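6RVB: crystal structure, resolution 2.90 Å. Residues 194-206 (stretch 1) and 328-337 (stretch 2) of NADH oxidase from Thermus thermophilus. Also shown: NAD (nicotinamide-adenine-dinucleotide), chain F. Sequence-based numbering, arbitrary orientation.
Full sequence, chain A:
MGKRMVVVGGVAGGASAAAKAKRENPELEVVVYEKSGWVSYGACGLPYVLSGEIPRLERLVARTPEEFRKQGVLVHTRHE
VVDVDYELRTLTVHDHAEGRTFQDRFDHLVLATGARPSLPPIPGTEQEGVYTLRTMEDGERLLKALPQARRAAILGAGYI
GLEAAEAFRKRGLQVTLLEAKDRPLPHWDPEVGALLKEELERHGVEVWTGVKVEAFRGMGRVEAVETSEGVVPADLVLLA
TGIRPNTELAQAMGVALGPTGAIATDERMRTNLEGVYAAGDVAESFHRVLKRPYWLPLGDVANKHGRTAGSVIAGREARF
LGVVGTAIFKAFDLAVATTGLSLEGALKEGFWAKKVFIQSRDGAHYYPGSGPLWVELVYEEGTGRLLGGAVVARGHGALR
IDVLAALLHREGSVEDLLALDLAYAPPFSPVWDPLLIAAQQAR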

# COMPACT_ATOMS: atom_id res chain seq x y z
N ALA A 194 6.83 -8.34 19.94
CA ALA A 194 5.74 -8.57 20.85
C ALA A 194 4.43 -8.98 20.18
O ALA A 194 3.73 -9.90 20.66
N LEU A 195 4.05 -8.22 19.14
CA LEU A 195 2.79 -8.42 18.45
C LEU A 195 2.83 -9.84 17.87
O LEU A 195 1.79 -10.51 17.71
N LEU A 196 4.05 -10.31 17.55
CA LEU A 196 4.21 -11.57 16.93
C LEU A 196 4.09 -12.68 17.92
O LEU A 196 3.46 -13.65 17.60
N LYS A 197 4.70 -12.56 19.11
CA LYS A 197 4.54 -13.55 20.20
C LYS A 197 3.07 -13.69 20.56
O LYS A 197 2.62 -14.78 20.74
N GLU A 198 2.33 -12.59 20.63
CA GLU A 198 0.95 -12.68 20.99
C GLU A 198 0.22 -13.45 19.91
O GLU A 198 -0.50 -14.32 20.21
N GLU A 199 0.43 -13.18 18.63
CA GLU A 199 -0.28 -13.94 17.64
C GLU A 199 0.12 -15.37 17.62
O GLU A 199 -0.72 -16.22 17.35
N LEU A 200 1.37 -15.70 17.87
CA LEU A 200 1.75 -17.08 17.75
C LEU A 200 1.06 -17.83 18.86
O LEU A 200 0.62 -18.95 18.65
N GLU A 201 0.97 -17.20 20.02
CA GLU A 201 0.39 -17.85 21.17
C GLU A 201 -1.11 -18.04 21.03
O GLU A 201 -1.65 -19.14 21.24
N ARG A 202 -1.80 -16.98 20.65
CA ARG A 202 -3.20 -17.05 20.20
C ARG A 202 -3.46 -18.24 19.26
O ARG A 202 -4.53 -18.67 19.16
N HIS A 203 -2.49 -18.79 18.55
CA HIS A 203 -2.75 -19.89 17.64
C HIS A 203 -2.08 -21.14 18.05
O HIS A 203 -1.91 -22.08 17.26
N GLY A 204 -1.70 -21.18 19.30
CA GLY A 204 -1.32 -22.43 19.88
C GLY A 204 0.09 -22.85 19.71
O GLY A 204 0.38 -24.03 19.84
N VAL A 205 0.98 -21.91 19.45
CA VAL A 205 2.40 -22.20 19.30
C VAL A 205 2.99 -21.81 20.64
O VAL A 205 2.59 -20.81 21.24
N GLU A 206 3.89 -22.60 21.17
CA GLU A 206 4.54 -22.17 22.37
C GLU A 206 5.82 -21.46 22.01
O GLU A 206 6.62 -22.03 21.30
N ILE A 328 8.54 -8.11 3.62
CA ILE A 328 7.23 -8.35 4.19
C ILE A 328 7.01 -9.87 4.31
O ILE A 328 7.54 -10.63 3.47
N PHE A 329 6.36 -10.32 5.38
CA PHE A 329 6.01 -11.71 5.50
C PHE A 329 4.67 -11.88 6.17
O PHE A 329 4.13 -10.97 6.70
N LYS A 330 4.09 -13.07 6.07
CA LYS A 330 2.82 -13.35 6.72
C LYS A 330 3.03 -14.39 7.82
O LYS A 330 3.66 -15.45 7.62
N ALA A 331 2.50 -14.09 8.99
CA ALA A 331 2.56 -15.04 10.09
C ALA A 331 1.17 -15.14 10.70
O ALA A 331 0.72 -14.16 11.32
N PHE A 332 0.46 -16.25 10.45
CA PHE A 332 -0.95 -16.32 10.79
C PHE A 332 -1.77 -15.12 10.30
O PHE A 332 -1.90 -14.87 9.09
N ASP A 333 -2.31 -14.35 11.23
CA ASP A 333 -3.21 -13.28 10.84
C ASP A 333 -2.50 -11.93 10.84
O ASP A 333 -3.16 -10.87 10.84
N LEU A 334 -1.16 -11.92 10.85
CA LEU A 334 -0.44 -10.67 10.77
C LEU A 334 0.33 -10.65 9.50
O LEU A 334 0.93 -11.66 9.15
N ALA A 335 0.30 -9.50 8.81
CA ALA A 335 1.28 -9.17 7.73
C ALA A 335 2.32 -8.21 8.31
O ALA A 335 1.93 -7.14 8.80
N VAL A 336 3.60 -8.60 8.35
CA VAL A 336 4.61 -7.77 9.03
C VAL A 336 5.62 -7.19 8.05
O VAL A 336 6.35 -7.98 7.39
N ALA A 337 5.68 -5.87 7.92
CA ALA A 337 6.62 -5.36 6.97
C ALA A 337 7.63 -4.36 7.54
O ALA A 337 7.28 -3.48 8.28

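Helix 194-202 packs against a β-hairpin whose strands, 328-331 and 334-337, are joined by a type II' turn from Ala331 to Leu334. Its axis runs at 156° to the second strand, 10.3 Å away at closest approach, and side chains fill the space between. Leu195 (chi1 m, chi2 t) points its CA-to-CB bond toward the hairpin, yet the closest approach is made by its backbone, with O 3.6 Å from Leu334 CD1; Leu195 CB lies 4.4 Å from the same methyl.

Leu196 starts sideways, but its end comes nearer, with chi1 between wells at -94° and chi2 t. Its CD2 sits 3.9 Å from Ala331 CB, its CD1 meets the edge of the Phe329 ring at CZ, 4.3 Å away, and Val336 CG2 is 4.3 Å from both Leu196 CD1 and Leu196 CD2. Phe329 (chi1 p) thus links this apolar layer to the NAD site: its CB is 3.2 Å from NAD N7N, and the same carboxamide nitrogen donates a hydrogen bond to Ile328 O (2.7 Å).

Lys197 is out of reach and Glu198 leaves sideways; neither touches the hairpin, and both form salt bridges along the helix, Lys197 NZ with Glu201 OE2 (3.3 Å) and Glu198 OE2 with Arg202 NH2 (3.6 Å).

Glu199 is the polar anchor. Pointing toward the hairpin, with chi1 at -103° and chi2 at -101°, both between wells, it bends its carboxylate over the turn, where OE1 accepts a nearly straight hydrogen bond from Asp333 N (3.0 Å, 163°). The aliphatic part packs too, Glu199 CG lying 3.8 Å from Leu334 CG (chi1 m, chi2 t). This arrangement brings like charges together, with Glu199 OE2 3.5 Å from Asp333 OD2.

Leu200 (m, t) also begins sideways, but its CD2 reaches the edge of the Phe332 ring, 3.5 Å from CE2. Phe332 (chi1 m), at the turn, has the largest area covered by the opposing stretch. Beyond the helix, His203 (chi1 m) forms an offset stack with it: the ring centroids are 4.8 Å apart and the planes differ by 17°. Each CB lies over the other ring's face, His203 CB 4.0 Å from the Phe332 centroid and Phe332 CB 4.2 Å from that of His203. His203 ND1 donates a hydrogen bond to Glu199 O (3.2 Å), and Asp333 OD2 approaches the imidazole edge, 3.3 Å from His203 CE1.

Gly204 adopts backbone angles that by themselves call for glycine. Val205 (chi1 t) then points back toward the turn, placing CG2 4.1 Å from Phe332 CZ.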

# COMPACT_ATOMS: atom_id res chain seq x y z
CB ALA A 194 5.50 -7.39 21.58
CB LEU A 195 2.59 -7.39 17.34
CG LEU A 195 2.18 -5.96 17.69
CD1 LEU A 195 2.11 -5.10 16.50
CD2 LEU A 195 0.81 -5.93 18.21
CB LEU A 196 5.54 -11.61 16.26
CG LEU A 196 5.42 -11.20 14.82
CD1 LEU A 196 6.76 -10.80 14.36
CD2 LEU A 196 4.83 -12.23 13.96
CB LYS A 197 5.32 -13.19 21.46
CG LYS A 197 5.37 -14.24 22.56
CD LYS A 197 6.48 -13.81 23.53
CE LYS A 197 6.84 -14.75 24.66
NZ LYS A 197 5.82 -14.72 25.72
CB GLU A 198 0.39 -11.31 21.27
CG GLU A 198 -0.86 -11.31 22.01
CD GLU A 198 -1.38 -9.91 22.31
OE1 GLU A 198 -0.67 -8.92 21.96
OE2 GLU A 198 -2.49 -9.81 22.90
CB GLU A 199 -0.17 -13.38 16.26
CG GLU A 199 -1.44 -12.67 15.91
CD GLU A 199 -2.35 -13.50 15.03
OE1 GLU A 199 -1.74 -14.23 14.22
OE2 GLU A 199 -3.62 -13.41 15.16
CB LEU A 200 3.23 -17.24 17.84
CG LEU A 200 4.10 -16.76 16.71
CD1 LEU A 200 5.54 -16.60 17.09
CD2 LEU A 200 3.97 -17.79 15.77
CB GLU A 201 0.72 -17.14 22.42
CG GLU A 201 2.11 -17.42 22.79
CD GLU A 201 2.61 -16.58 23.90
OE1 GLU A 201 1.93 -15.61 24.35
OE2 GLU A 201 3.72 -16.89 24.28
CB ARG A 202 -3.57 -15.71 19.57
CG ARG A 202 -4.99 -15.57 19.13
CD ARG A 202 -5.24 -14.26 18.44
NE ARG A 202 -4.67 -13.11 19.15
CZ ARG A 202 -5.36 -12.29 19.96
NH1 ARG A 202 -6.66 -12.51 20.21
NH2 ARG A 202 -4.76 -11.22 20.53
CB HIS A 203 -2.35 -19.58 16.23
CG HIS A 203 -3.29 -18.67 15.57
ND1 HIS A 203 -3.23 -17.30 15.68
CD2 HIS A 203 -4.39 -18.92 14.85
CE1 HIS A 203 -4.22 -16.73 15.03
NE2 HIS A 203 -4.93 -17.70 14.50
CB VAL A 205 3.00 -21.36 18.20
CG1 VAL A 205 4.45 -21.35 18.30
CG2 VAL A 205 2.52 -21.80 16.86
CB GLU A 206 4.85 -23.38 23.19
CG GLU A 206 3.83 -23.59 24.28
CD GLU A 206 4.40 -24.48 25.34
OE1 GLU A 206 4.09 -24.25 26.52
OE2 GLU A 206 5.19 -25.41 24.98
CB ILE A 328 6.17 -7.65 3.37
CG1 ILE A 328 4.85 -7.77 4.04
CG2 ILE A 328 6.01 -8.24 2.00
CD1 ILE A 328 3.80 -7.18 3.23
CB PHE A 329 7.10 -12.54 6.16
CG PHE A 329 7.25 -12.32 7.64
CD1 PHE A 329 8.05 -11.35 8.11
CD2 PHE A 329 6.61 -13.07 8.54
CE1 PHE A 329 8.16 -11.11 9.43
CE2 PHE A 329 6.75 -12.84 9.86
CZ PHE A 329 7.50 -11.87 10.29
CB LYS A 330 1.82 -13.88 5.69
CG LYS A 330 0.47 -14.29 6.25
CD LYS A 330 -0.11 -15.42 5.36
CE LYS A 330 -1.51 -15.81 5.82
NZ LYS A 330 -1.59 -16.74 6.98
CB ALA A 331 3.57 -14.60 11.09
CB PHE A 332 -1.13 -16.56 12.28
CG PHE A 332 -0.47 -17.82 12.77
CD1 PHE A 332 -1.10 -19.01 12.72
CD2 PHE A 332 0.85 -17.81 13.22
CE1 PHE A 332 -0.47 -20.14 13.06
CE2 PHE A 332 1.51 -18.94 13.61
CZ PHE A 332 0.87 -20.10 13.53
CB ASP A 333 -4.44 -13.21 11.77
CG ASP A 333 -5.31 -14.53 11.76
OD1 ASP A 333 -5.49 -15.22 10.69
OD2 ASP A 333 -5.82 -14.89 12.88
CB LEU A 334 0.51 -10.57 11.93
CG LEU A 334 -0.11 -10.28 13.27
CD1 LEU A 334 0.96 -10.03 14.20
CD2 LEU A 334 -1.01 -9.07 13.11
CB ALA A 335 0.56 -8.52 6.59
CB VAL A 336 5.39 -8.58 10.06
CG1 VAL A 336 6.50 -7.78 10.64
CG2 VAL A 336 4.49 -9.00 11.18
CB ALA A 337 5.95 -4.82 5.82
PA NAD F . 17.12 -15.42 10.21
O1A NAD F . 16.11 -14.45 9.66
O2A NAD F . 18.51 -15.05 10.30
O5B NAD F . 16.69 -15.92 11.70
C5B NAD F . 16.71 -15.22 12.99
C4B NAD F . 17.51 -15.99 14.10
O4B NAD F . 17.65 -15.91 15.55
C3B NAD F . 16.91 -17.29 13.92
O3B NAD F . 17.33 -17.56 12.65
C2B NAD F . 17.71 -18.05 14.94
O2B NAD F . 18.79 -18.93 14.68
C1B NAD F . 18.48 -17.07 15.67
N9A NAD F . 18.47 -18.29 16.57
C8A NAD F . 17.44 -18.85 17.39
N7A NAD F . 17.77 -20.01 18.05
C5A NAD F . 19.01 -20.23 17.63
C6A NAD F . 19.76 -21.26 18.01
N6A NAD F . 19.15 -22.02 18.84
N1A NAD F . 21.01 -21.42 17.50
C2A NAD F . 21.40 -20.44 16.57
N3A NAD F . 20.61 -19.37 16.14
C4A NAD F . 19.44 -19.26 16.69
O3 NAD F . 17.13 -16.63 9.22
PN NAD F . 15.97 -17.36 8.37
O1N NAD F . 16.63 -18.75 8.16
O2N NAD F . 14.63 -17.29 8.97
O5D NAD F . 15.88 -16.38 7.13
C5D NAD F . 15.88 -16.89 5.82
C4D NAD F . 16.11 -15.87 4.68
O4D NAD F . 15.52 -16.25 3.41
C3D NAD F . 15.52 -14.56 5.14
O3D NAD F . 16.39 -13.71 5.91
C2D NAD F . 15.21 -14.01 3.78
O2D NAD F . 16.39 -13.62 3.18
C1D NAD F . 14.73 -15.19 2.98
N1N NAD F . 13.32 -15.26 3.43
C2N NAD F . 12.51 -14.14 3.25
C3N NAD F . 11.16 -14.09 3.66
C7N NAD F . 10.29 -12.85 3.44
O7N NAD F . 10.82 -11.58 3.15
N7N NAD F . 8.96 -12.96 3.56
C4N NAD F . 10.61 -15.23 4.27
C5N NAD F . 11.41 -16.34 4.47
C6N NAD F . 12.76 -16.34 4.06